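Local atomic coordinates of uncharacterized protein (Neisseria gonorrhoeae, PDB entry 5V77), a protein that is of unknown function but belongs to the NGO_1070-like family and folds as a small, all-beta domain built from a barrel-like antiparallel sheet. Residues A[16-21]-A[33-38]; A[44-48]-A[105-110]; A[75-81]-A[93-99]. All blocks are in the same frame, centred on the assembly; numbering follows the deposited sequence. Where two conformers were deposited one is given.

Interaction 1 of 3, residues A[16-21]-A[33-38]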
loop_
_atom_site.group_PDB
_atom_site.type_symbol
_atom_site.label_atom_id
_atom_site.label_comp_id
_atom_site.label_asym_id
_atom_site.label_seq_id
_atom_site.Cartn_x
_atom_site.Cartn_y
_atom_site.Cartn_z
ATOM N N ASN A 16 -14.531 -15.652 -3.974
ATOM C CA ASN A 16 -13.803 -16.708 -3.279
ATOM C C ASN A 16 -12.357 -16.819 -3.768
ATOM O O ASN A 16 -11.908 -17.850 -4.260
ATOM C CB ASN A 16 -14.560 -18.038 -3.410
ATOM C CG ASN A 16 -15.977 -17.954 -2.846
ATOM O OD1 ASN A 16 -16.268 -17.129 -1.974
ATOM N ND2 ASN A 16 -16.865 -18.800 -3.348
ATOM N N VAL A 17 -11.615 -15.722 -3.613
ATOM C CA VAL A 17 -10.214 -15.675 -3.998
ATOM C C VAL A 17 -9.346 -15.428 -2.764
ATOM O O VAL A 17 -9.828 -15.064 -1.695
ATOM C CB VAL A 17 -9.950 -14.593 -5.059
ATOM C CG1 VAL A 17 -10.666 -14.950 -6.359
ATOM C CG2 VAL A 17 -10.420 -13.259 -4.526
ATOM N N SER A 18 -8.037 -15.578 -2.951
ATOM C CA SER A 18 -7.056 -15.404 -1.882
ATOM C C SER A 18 -6.007 -14.409 -2.350
ATOM O O SER A 18 -5.258 -14.701 -3.284
ATOM C CB SER A 18 -6.411 -16.742 -1.524
ATOM O OG SER A 18 -5.448 -16.571 -0.493
ATOM N N LEU A 19 -5.953 -13.246 -1.697
ATOM C CA LEU A 19 -4.961 -12.222 -2.012
ATOM C C LEU A 19 -3.620 -12.564 -1.370
ATOM O O LEU A 19 -3.545 -12.785 -0.157
ATOM C CB LEU A 19 -5.447 -10.866 -1.513
ATOM C CG LEU A 19 -4.446 -9.709 -1.622
ATOM C CD1 LEU A 19 -4.278 -9.343 -3.082
ATOM C CD2 LEU A 19 -4.981 -8.537 -0.843
ATOM N N TYR A 20 -2.548 -12.600 -2.174
ATOM C CA TYR A 20 -1.244 -12.943 -1.624
ATOM C C TYR A 20 -0.186 -11.871 -1.832
ATOM O O TYR A 20 0.915 -12.015 -1.290
ATOM C CB TYR A 20 -0.732 -14.286 -2.186
ATOM C CG TYR A 20 -0.353 -14.300 -3.658
ATOM C CD1 TYR A 20 -1.275 -14.668 -4.635
ATOM C CD2 TYR A 20 0.938 -13.970 -4.068
ATOM C CE1 TYR A 20 -0.919 -14.681 -5.996
ATOM C CE2 TYR A 20 1.304 -13.982 -5.410
ATOM C CZ TYR A 20 0.364 -14.338 -6.371
ATOM O OH TYR A 20 0.723 -14.361 -7.705
ATOM N N GLU A 21 -0.472 -10.806 -2.576
ATOM C CA GLU A 21 0.511 -9.736 -2.677
ATOM C C GLU A 21 -0.129 -8.473 -3.230
ATOM O O GLU A 21 -1.136 -8.510 -3.940
ATOM C CB GLU A 21 1.698 -10.138 -3.552
ATOM C CG GLU A 21 1.306 -10.361 -4.976
ATOM C CD GLU A 21 2.477 -10.713 -5.846
ATOM O OE1 GLU A 21 3.532 -11.086 -5.307
ATOM O OE2 GLU A 21 2.343 -10.621 -7.081
ATOM N N LEU A 33 -2.817 -6.270 -7.461
ATOM C CA LEU A 33 -3.174 -7.234 -6.432
ATOM C C LEU A 33 -3.250 -8.599 -7.093
ATOM O O LEU A 33 -3.905 -8.735 -8.126
ATOM C CB LEU A 33 -4.520 -6.868 -5.800
ATOM C CG LEU A 33 -4.534 -5.802 -4.702
ATOM C CD1 LEU A 33 -4.021 -4.464 -5.225
ATOM C CD2 LEU A 33 -5.952 -5.625 -4.161
ATOM N N SER A 34 -2.571 -9.602 -6.524
ATOM C CA SER A 34 -2.553 -10.925 -7.137
ATOM C C SER A 34 -3.216 -11.945 -6.230
ATOM O O SER A 34 -3.098 -11.869 -5.002
ATOM C CB SER A 34 -1.133 -11.373 -7.466
ATOM O OG SER A 34 -0.586 -10.504 -8.447
ATOM N N PHE A 35 -3.866 -12.932 -6.864
ATOM C CA PHE A 35 -4.779 -13.836 -6.181
ATOM C C PHE A 35 -4.549 -15.273 -6.618
ATOM O O PHE A 35 -4.213 -15.537 -7.775
ATOM C CB PHE A 35 -6.243 -13.491 -6.484
ATOM C CG PHE A 35 -6.622 -12.082 -6.127
ATOM C CD1 PHE A 35 -6.392 -11.041 -7.026
ATOM C CD2 PHE A 35 -7.219 -11.799 -4.899
ATOM C CE1 PHE A 35 -6.749 -9.724 -6.706
ATOM C CE2 PHE A 35 -7.584 -10.498 -4.569
ATOM C CZ PHE A 35 -7.348 -9.456 -5.467
ATOM N N THR A 36 -4.763 -16.197 -5.684
ATOM C CA THR A 36 -4.949 -17.617 -5.970
ATOM C C THR A 36 -6.417 -17.986 -5.793
ATOM O O THR A 36 -7.209 -17.235 -5.216
ATOM C CB THR A 36 -4.091 -18.497 -5.046
ATOM O OG1 THR A 36 -4.460 -18.248 -3.677
ATOM C CG2 THR A 36 -2.604 -18.204 -5.241
ATOM N N ASP A 37 -6.776 -19.165 -6.307
ATOM C CA ASP A 37 -8.085 -19.736 -6.038
ATOM C C ASP A 37 -8.069 -20.399 -4.663
ATOM O O ASP A 37 -7.013 -20.608 -4.060
ATOM C CB ASP A 37 -8.478 -20.743 -7.124
ATOM C CG ASP A 37 -7.688 -22.042 -7.040
ATOM O OD1 ASP A 37 -8.008 -22.884 -6.175
ATOM O OD2 ASP A 37 -6.763 -22.240 -7.857
ATOM N N THR A 38 -9.257 -20.707 -4.153
ATOM C CA THR A 38 -9.368 -21.282 -2.819
ATOM C C THR A 38 -9.721 -22.766 -2.855
ATOM O O THR A 38 -10.169 -23.315 -1.844
ATOM C CB THR A 38 -10.385 -20.492 -1.988
ATOM O OG1 THR A 38 -11.660 -20.514 -2.638
ATOM C CG2 THR A 38 -9.923 -19.018 -1.838
HETATM O O HOH W 1 -11.678 -20.369 -5.718
HETATM O O HOH W 2 -3.011 -16.955 -1.667
HETATM O O HOH W 3 0.789 -8.397 -7.762
#

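Interaction 2 of 3, residues A[44-48]-A[105-110]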
loop_
_atom_site.group_PDB
_atom_site.type_symbol
_atom_site.label_atom_id
_atom_site.label_comp_id
_atom_site.label_asym_id
_atom_site.label_seq_id
_atom_site.Cartn_x
_atom_site.Cartn_y
_atom_site.Cartn_z
ATOM N N PHE A 44 -4.629 -17.548 -9.798
ATOM C CA PHE A 44 -5.888 -17.258 -10.480
ATOM C C PHE A 44 -5.778 -16.010 -11.346
ATOM O O PHE A 44 -6.019 -16.078 -12.557
ATOM C CB PHE A 44 -7.043 -17.139 -9.470
ATOM C CG PHE A 44 -8.363 -16.738 -10.101
ATOM C CD1 PHE A 44 -9.064 -17.625 -10.899
ATOM C CD2 PHE A 44 -8.881 -15.464 -9.909
ATOM C CE1 PHE A 44 -10.270 -17.256 -11.479
ATOM C CE2 PHE A 44 -10.079 -15.089 -10.490
ATOM C CZ PHE A 44 -10.772 -15.985 -11.270
ATOM N N GLY A 45 -5.408 -14.870 -10.782
ATOM C CA GLY A 45 -5.359 -13.683 -11.608
ATOM C C GLY A 45 -5.046 -12.451 -10.790
ATOM O O GLY A 45 -4.463 -12.538 -9.706
ATOM N N TYR A 46 -5.400 -11.300 -11.347
ATOM C CA TYR A 46 -4.909 -10.058 -10.750
ATOM C C TYR A 46 -5.907 -8.939 -10.996
ATOM O O TYR A 46 -6.716 -8.997 -11.927
ATOM C CB TYR A 46 -3.538 -9.670 -11.320
ATOM C CG TYR A 46 -3.554 -9.379 -12.811
ATOM C CD1 TYR A 46 -3.939 -8.121 -13.300
ATOM C CD2 TYR A 46 -3.187 -10.360 -13.733
ATOM C CE1 TYR A 46 -3.964 -7.859 -14.676
ATOM C CE2 TYR A 46 -3.210 -10.108 -15.106
ATOM C CZ TYR A 46 -3.592 -8.857 -15.565
ATOM O OH TYR A 46 -3.616 -8.617 -16.925
ATOM N N ILE A 47 -5.837 -7.919 -10.148
ATOM C CA ILE A 47 -6.536 -6.652 -10.366
ATOM C C ILE A 47 -5.475 -5.576 -10.466
ATOM O O ILE A 47 -4.658 -5.411 -9.548
ATOM C CB ILE A 47 -7.519 -6.334 -9.229
ATOM C CG1 ILE A 47 -8.612 -7.392 -9.169
ATOM C CG2 ILE A 47 -8.120 -4.930 -9.424
ATOM C CD1 ILE A 47 -9.470 -7.296 -7.897
ATOM N N LYS A 48 -5.492 -4.839 -11.568
ATOM C CA LYS A 48 -4.491 -3.808 -11.841
ATOM C C LYS A 48 -5.139 -2.434 -11.704
ATOM O O LYS A 48 -6.100 -2.123 -12.422
ATOM C CB LYS A 48 -3.915 -3.992 -13.243
ATOM C CG LYS A 48 -2.847 -2.942 -13.643
ATOM C CD LYS A 48 -2.427 -3.183 -15.100
ATOM C CE LYS A 48 -1.553 -2.069 -15.652
ATOM N NZ LYS A 48 -1.096 -2.385 -17.053
ATOM N N THR A 105 -7.973 3.890 -13.799
ATOM C CA THR A 105 -8.526 2.713 -14.454
ATOM C C THR A 105 -8.267 1.504 -13.582
ATOM O O THR A 105 -7.233 1.416 -12.915
ATOM C CB THR A 105 -7.932 2.482 -15.859
ATOM O OG1 THR A 105 -6.562 2.114 -15.741
ATOM C CG2 THR A 105 -8.003 3.739 -16.690
ATOM N N ILE A 106 -9.227 0.591 -13.551
ATOM C CA ILE A 106 -9.053 -0.675 -12.844
ATOM C C ILE A 106 -9.457 -1.764 -13.816
ATOM O O ILE A 106 -10.561 -1.718 -14.375
ATOM C CB ILE A 106 -9.874 -0.750 -11.545
ATOM C CG1 ILE A 106 -9.381 0.319 -10.558
ATOM C CG2 ILE A 106 -9.745 -2.154 -10.922
ATOM C CD1 ILE A 106 -10.068 0.306 -9.187
ATOM N N ASN A 107 -8.541 -2.688 -14.091
ATOM C CA ASN A 107 -8.784 -3.808 -14.991
ATOM C C ASN A 107 -8.386 -5.088 -14.281
ATOM O O ASN A 107 -7.715 -5.056 -13.249
ATOM C CB ASN A 107 -7.994 -3.676 -16.298
ATOM C CG ASN A 107 -8.414 -2.481 -17.111
ATOM O OD1 ASN A 107 -7.649 -1.535 -17.274
ATOM N ND2 ASN A 107 -9.636 -2.515 -17.629
ATOM N N PHE A 108 -8.782 -6.223 -14.850
ATOM C CA PHE A 108 -8.476 -7.473 -14.170
ATOM C C PHE A 108 -8.536 -8.638 -15.150
ATOM O O PHE A 108 -9.182 -8.563 -16.201
ATOM C CB PHE A 108 -9.429 -7.694 -12.989
ATOM C CG PHE A 108 -10.888 -7.583 -13.345
ATOM C CD1 PHE A 108 -11.600 -8.699 -13.765
ATOM C CD2 PHE A 108 -11.558 -6.371 -13.238
ATOM C CE1 PHE A 108 -12.946 -8.608 -14.089
ATOM C CE2 PHE A 108 -12.909 -6.275 -13.568
ATOM C CZ PHE A 108 -13.602 -7.400 -13.989
ATOM N N GLU A 109 -7.817 -9.709 -14.799
ATOM C CA GLU A 109 -7.807 -10.977 -15.522
ATOM C C GLU A 109 -7.856 -12.082 -14.473
ATOM O O GLU A 109 -7.239 -11.953 -13.401
ATOM C CB GLU A 109 -6.556 -11.157 -16.411
ATOM C CG GLU A 109 -6.521 -10.339 -17.697
ATOM C CD GLU A 109 -7.182 -11.057 -18.854
ATOM O OE1 GLU A 109 -6.729 -10.879 -20.011
ATOM O OE2 GLU A 109 -8.145 -11.809 -18.604
ATOM N N PRO A 110 -8.585 -13.175 -14.730
ATOM C CA PRO A 110 -9.413 -13.379 -15.925
ATOM C C PRO A 110 -10.700 -12.567 -15.838
ATOM O O PRO A 110 -10.961 -11.963 -14.800
ATOM C CB PRO A 110 -9.679 -14.887 -15.906
ATOM C CG PRO A 110 -9.641 -15.255 -14.510
ATOM C CD PRO A 110 -8.573 -14.365 -13.873
HETATM O O HOH W 4 -5.598 -0.749 -14.950
#

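Interaction 3 of 3, residues A[75-81]-A[93-99]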
loop_
_atom_site.group_PDB
_atom_site.type_symbol
_atom_site.label_atom_id
_atom_site.label_comp_id
_atom_site.label_asym_id
_atom_site.label_seq_id
_atom_site.Cartn_x
_atom_site.Cartn_y
_atom_site.Cartn_z
ATOM N N LEU A 75 -4.865 -13.555 2.199
ATOM C CA LEU A 75 -6.104 -12.966 2.693
ATOM C C LEU A 75 -7.267 -13.544 1.896
ATOM O O LEU A 75 -7.432 -13.224 0.717
ATOM C CB LEU A 75 -6.041 -11.445 2.575
ATOM C CG LEU A 75 -7.219 -10.623 3.099
ATOM C CD1 LEU A 75 -7.295 -10.727 4.618
ATOM C CD2 LEU A 75 -7.086 -9.161 2.655
ATOM N N PHE A 76 -8.099 -14.346 2.540
ATOM C CA PHE A 76 -9.225 -14.948 1.841
ATOM C C PHE A 76 -10.376 -13.949 1.742
ATOM O O PHE A 76 -10.744 -13.308 2.732
ATOM C CB PHE A 76 -9.626 -16.237 2.554
ATOM C CG PHE A 76 -8.470 -17.189 2.732
ATOM C CD1 PHE A 76 -8.067 -17.595 3.991
ATOM C CD2 PHE A 76 -7.752 -17.630 1.631
ATOM C CE1 PHE A 76 -6.992 -18.454 4.145
ATOM C CE2 PHE A 76 -6.682 -18.482 1.774
ATOM C CZ PHE A 76 -6.301 -18.901 3.035
ATOM N N ILE A 77 -10.917 -13.793 0.530
ATOM C CA ILE A 77 -11.878 -12.745 0.214
ATOM C C ILE A 77 -13.110 -13.374 -0.424
ATOM O O ILE A 77 -13.003 -13.995 -1.491
ATOM C CB ILE A 77 -11.270 -11.691 -0.727
ATOM C CG1 ILE A 77 -10.073 -10.995 -0.071
ATOM C CG2 ILE A 77 -12.316 -10.668 -1.132
ATOM C CD1 ILE A 77 -9.296 -10.111 -1.039
ATOM N N PRO A 78 -14.294 -13.238 0.183
ATOM C CA PRO A 78 -15.516 -13.718 -0.487
ATOM C C PRO A 78 -15.778 -13.056 -1.832
ATOM O O PRO A 78 -16.181 -13.738 -2.785
ATOM C CB PRO A 78 -16.617 -13.387 0.531
ATOM C CG PRO A 78 -15.900 -13.341 1.855
ATOM C CD PRO A 78 -14.559 -12.747 1.543
ATOM N N GLU A 79 -15.586 -11.745 -1.932
ATOM C CA GLU A 79 -15.826 -11.004 -3.168
ATOM C C GLU A 79 -15.256 -9.604 -2.999
ATOM O O GLU A 79 -15.006 -9.151 -1.881
ATOM C CB GLU A 79 -17.318 -10.929 -3.507
ATOM C CG GLU A 79 -18.112 -10.115 -2.507
ATOM C CD GLU A 79 -19.607 -10.293 -2.677
ATOM O OE1 GLU A 79 -20.044 -10.715 -3.772
ATOM O OE2 GLU A 79 -20.342 -10.016 -1.704
ATOM N N ILE A 80 -15.054 -8.927 -4.126
ATOM C CA ILE A 80 -14.462 -7.593 -4.173
ATOM C C ILE A 80 -15.460 -6.653 -4.843
ATOM O O ILE A 80 -15.943 -6.937 -5.946
ATOM C CB ILE A 80 -13.111 -7.607 -4.918
ATOM C CG1 ILE A 80 -12.128 -8.491 -4.145
ATOM C CG2 ILE A 80 -12.559 -6.169 -5.091
ATOM C CD1 ILE A 80 -10.809 -8.737 -4.843
ATOM N N GLU A 81 -15.787 -5.554 -4.164
ATOM C CA GLU A 81 -16.722 -4.570 -4.697
ATOM C C GLU A 81 -15.994 -3.643 -5.658
ATOM O O GLU A 81 -14.958 -3.077 -5.306
ATOM C CB GLU A 81 -17.333 -3.744 -3.567
ATOM C CG GLU A 81 -17.945 -4.548 -2.447
ATOM C CD GLU A 81 -18.027 -3.745 -1.160
ATOM O OE1 GLU A 81 -17.470 -4.198 -0.136
ATOM O OE2 GLU A 81 -18.625 -2.649 -1.179
ATOM N N ILE A 93 -12.309 -3.994 -0.470
ATOM C CA ILE A 93 -12.215 -5.318 0.130
ATOM C C ILE A 93 -12.537 -5.155 1.605
ATOM O O ILE A 93 -11.865 -4.389 2.301
ATOM C CB ILE A 93 -10.815 -5.922 -0.058
ATOM C CG1 ILE A 93 -10.499 -6.108 -1.552
ATOM C CG2 ILE A 93 -10.694 -7.223 0.734
ATOM C CD1 ILE A 93 -9.031 -6.377 -1.830
ATOM N N ASP A 94 -13.558 -5.853 2.087
ATOM C CA ASP A 94 -13.976 -5.709 3.483
ATOM C C ASP A 94 -14.080 -7.108 4.083
ATOM O O ASP A 94 -15.094 -7.785 3.909
ATOM C CB ASP A 94 -15.289 -4.939 3.578
ATOM C CG ASP A 94 -15.654 -4.559 5.008
ATOM O OD1 ASP A 94 -15.148 -5.189 5.964
ATOM O OD2 ASP A 94 -16.465 -3.625 5.176
ATOM N N VAL A 95 -13.023 -7.546 4.770
ATOM C CA VAL A 95 -12.990 -8.860 5.411
ATOM C C VAL A 95 -12.452 -8.715 6.827
ATOM O O VAL A 95 -11.567 -9.465 7.260
ATOM C CB VAL A 95 -12.147 -9.858 4.599
ATOM C CG1 VAL A 95 -12.836 -10.158 3.286
ATOM C CG2 VAL A 95 -10.756 -9.302 4.334
ATOM N N GLY A 96 -12.992 -7.757 7.563
ATOM C CA GLY A 96 -12.438 -7.423 8.858
ATOM C C GLY A 96 -11.334 -6.423 8.618
ATOM O O GLY A 96 -11.461 -5.249 8.957
ATOM N N ILE A 97 -10.252 -6.886 7.995
ATOM C CA ILE A 97 -9.311 -5.977 7.363
ATOM C C ILE A 97 -10.025 -5.289 6.206
ATOM O O ILE A 97 -10.850 -5.900 5.517
ATOM C CB ILE A 97 -8.078 -6.773 6.904
ATOM C CG1 ILE A 97 -7.305 -7.267 8.131
ATOM C CG2 ILE A 97 -7.212 -5.972 5.961
ATOM C CD1 ILE A 97 -6.701 -8.623 7.946
ATOM N N ILE A 98 -9.741 -4.008 5.999
ATOM C CA ILE A 98 -10.345 -3.235 4.918
ATOM C C ILE A 98 -9.252 -2.686 4.012
ATOM O O ILE A 98 -8.266 -2.117 4.491
ATOM C CB ILE A 98 -11.225 -2.096 5.463
ATOM C CG1 ILE A 98 -12.401 -2.695 6.240
ATOM C CG2 ILE A 98 -11.708 -1.200 4.335
ATOM C CD1 ILE A 98 -13.502 -1.716 6.567
ATOM N N ILE A 99 -9.431 -2.863 2.703
ATOM C CA ILE A 99 -8.551 -2.309 1.686
ATOM C C ILE A 99 -9.414 -1.540 0.696
ATOM O O ILE A 99 -10.390 -2.084 0.169
ATOM C CB ILE A 99 -7.741 -3.400 0.957
ATOM C CG1 ILE A 99 -6.763 -4.080 1.920
ATOM C CG2 ILE A 99 -6.967 -2.782 -0.246
ATOM C CD1 ILE A 99 -6.247 -5.432 1.430
HETATM O O HOH W 5 -15.157 -7.486 0.276
#

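Interaction 1 of 3, residues A[16-21]-A[33-38]
Leu19 lays its CD1 methyl over one face of the Phe35 ring, 4.1 Å from the ring centroid and 23° off the normal, a CH-pi contact between a directly cross-strand pair. The two residues form a non-hydrogen-bonded antiparallel pair with CA atoms 4.5 Å apart, close enough for a branched aliphatic and a flat aromatic to fill the same patch of core. Val17 adds a methyl to the ring from the same strand (CG2 to Phe35 CD2, 3.5 Å), and Leu33 CB touches Leu19 CD1 at 3.7 Å. Beyond these segments Phe14 packs edge-to-face with Phe35, while Ile77 and Ile80 of strand 75-84 also touch it. The arrangement is a beta hairpin, strands 17-25 and 30-37, within the antiparallel sheet, here strongly twisted: the short segments run at 136° to one another. Ser18 and Thr36 hold the ladder with reciprocal bonds, Ser18 N to Thr36 O and Thr36 N to Ser18 O, both 2.9 Å; Tyr20 N gives to Ser34 O at 3.0 Å and Ser34 N to Glu21 O at 3.2 Å. At the start of the strand Asn16 and Val17 both face Ile77 in a G1 bulge, for which Asn16, with positive phi (52°), is well suited, asparagine tolerating that conformation better than most residues. The other face carries polar side chains, Ser18, Ser34, Thr36 and Glu21, whose oxygens bind water: one water lies 2.7 Å from Ser18 OG and 2.8 Å from Thr36 OG1, and another donates to Glu21 OE2 at 2.8 Å while sitting 2.6 Å from Ser34 OG.

Interaction 2 of 3, residues A[44-48]-A[105-110]
Ile47 is the apolar centre of this pairing: its CG2 meets Ile106 CG2 at 3.5 Å and its CG1 lies 3.9 Å from Phe108 CB. The segments are neighbouring strands of the antiparallel sheet, almost exactly antiparallel, at 173°, which place the last strand of the chain beside strand 43-58. Beta-branched isoleucine suits both the extended backbone and the interior that this face meets, where Ile80 and Ile91 also touch Ile47. Towards one end Phe44 and Pro110 continue the apolar contact: Pro110 CD stands over the Phe44 ring, 3.9 Å from its centroid and 17° off the normal, a CH-pi contact in which the rigid pyrrolidine presents its CH groups to the aromatic cloud. The peptide before Pro110 is cis, and the strand ends there. Phe44 and Gly45 form a classic bulge opposite Phe35; Gly45 fits because a CB would fall 1.9 Å from Glu109 O, while its bare CA approaches that oxygen to 3.1 Å. The backbone ladder comes next. Tyr46 N gives to Glu109 O at 2.8 Å and Glu109 N returns to Tyr46 O at 3.2 Å; Lys48 N gives to Asn107 O at 2.8 Å, with Asn107 N to Lys48 O at 3.0 Å. Tyr46, Lys48, Asn107 and Glu109 share the opposite, polar face, where long or hydrophilic side chains can reach solvent; Tyr46 OH rests 3.5 Å from Glu109 CG. At the outer edge a water joins both strands, lying 2.9 Å from Lys48 O, 3.1 Å from Thr105 OG1 and 3.2 Å from Asn107 OD1.

Interaction 3 of 3, residues A[75-81]-A[93-99]
Ile93, Leu75 and Val95 lose the most surface here, and together they account for more than half of the 402 Å² buried between the segments. Ile93 spans two partners: its CG2 touches Ile77 CD1 at 3.7 Å and its CG1 lies 3.9 Å from Ile80 CG1. Because 75-81 is interrupted at Pro78 and Glu79, these two isoleucines come from separate pieces of one strand, yet both reach the same branched side chain. Leu75 points toward the other segment and straddles Val95 CG2 with its methyls, CD1 at 3.8 Å and CD2 at 4.0 Å; beyond it the fork divides, CD1 reaching Ile97 CD1 and CD2 reaching Ile99 CD1, each at 4.0 Å. Val95 offers its other methyl to the break in the strand, with CG1 3.6 Å from Pro78 CD and 3.8 Å from Phe76 O. Direct backbone pairing between the segments is lacking, and a water takes its place, donating to Glu79 O at 2.7 Å and accepting from Asp94 N at 2.9 Å. Further along, Glu81 renews the pairing with Ile92, while Glu81 OE2 is hydrogen-bonded to Tyr83 OH. Segment 93-99 itself folds back: Ile93 N to Ile99 O is 2.8 Å and Val95 N to Ile97 O is 2.8 Å. Val95-Gly96-Ile97 is a classic gamma turn, closed by a weak bond from Ile97 N to Val95 O (3.0 Å); at Gly96 (phi 86°, psi -69°) a side chain would jam against the preceding carbonyl. The tip of hairpin 89-94/98-103 thus packs on the broken start of strand 75-84, with which 89-94 forms the preceding hairpin: a beta meander.

In the fold
All three contacts belong to one antiparallel sheet. Interaction 1 closes first along the chain; interaction 2 then joins strand 43-58 to the final strand, and interaction 3 falls within the span between those two. The centre of interaction 1 lies about 11 Å from each of the others, which are about 16 Å apart on opposite sides of the chain's centre. Strand 30-37 pairs with 43-58 towards interaction 2, and 17-25 with 75-84 towards interaction 3; through 98-103 and 89-94 these six strands close into a barrel-like sheet. Across its interior Ile47 CD1 meets Ile80 CD1 at 3.6 Å, in the shared apolar core of this helix-free protein.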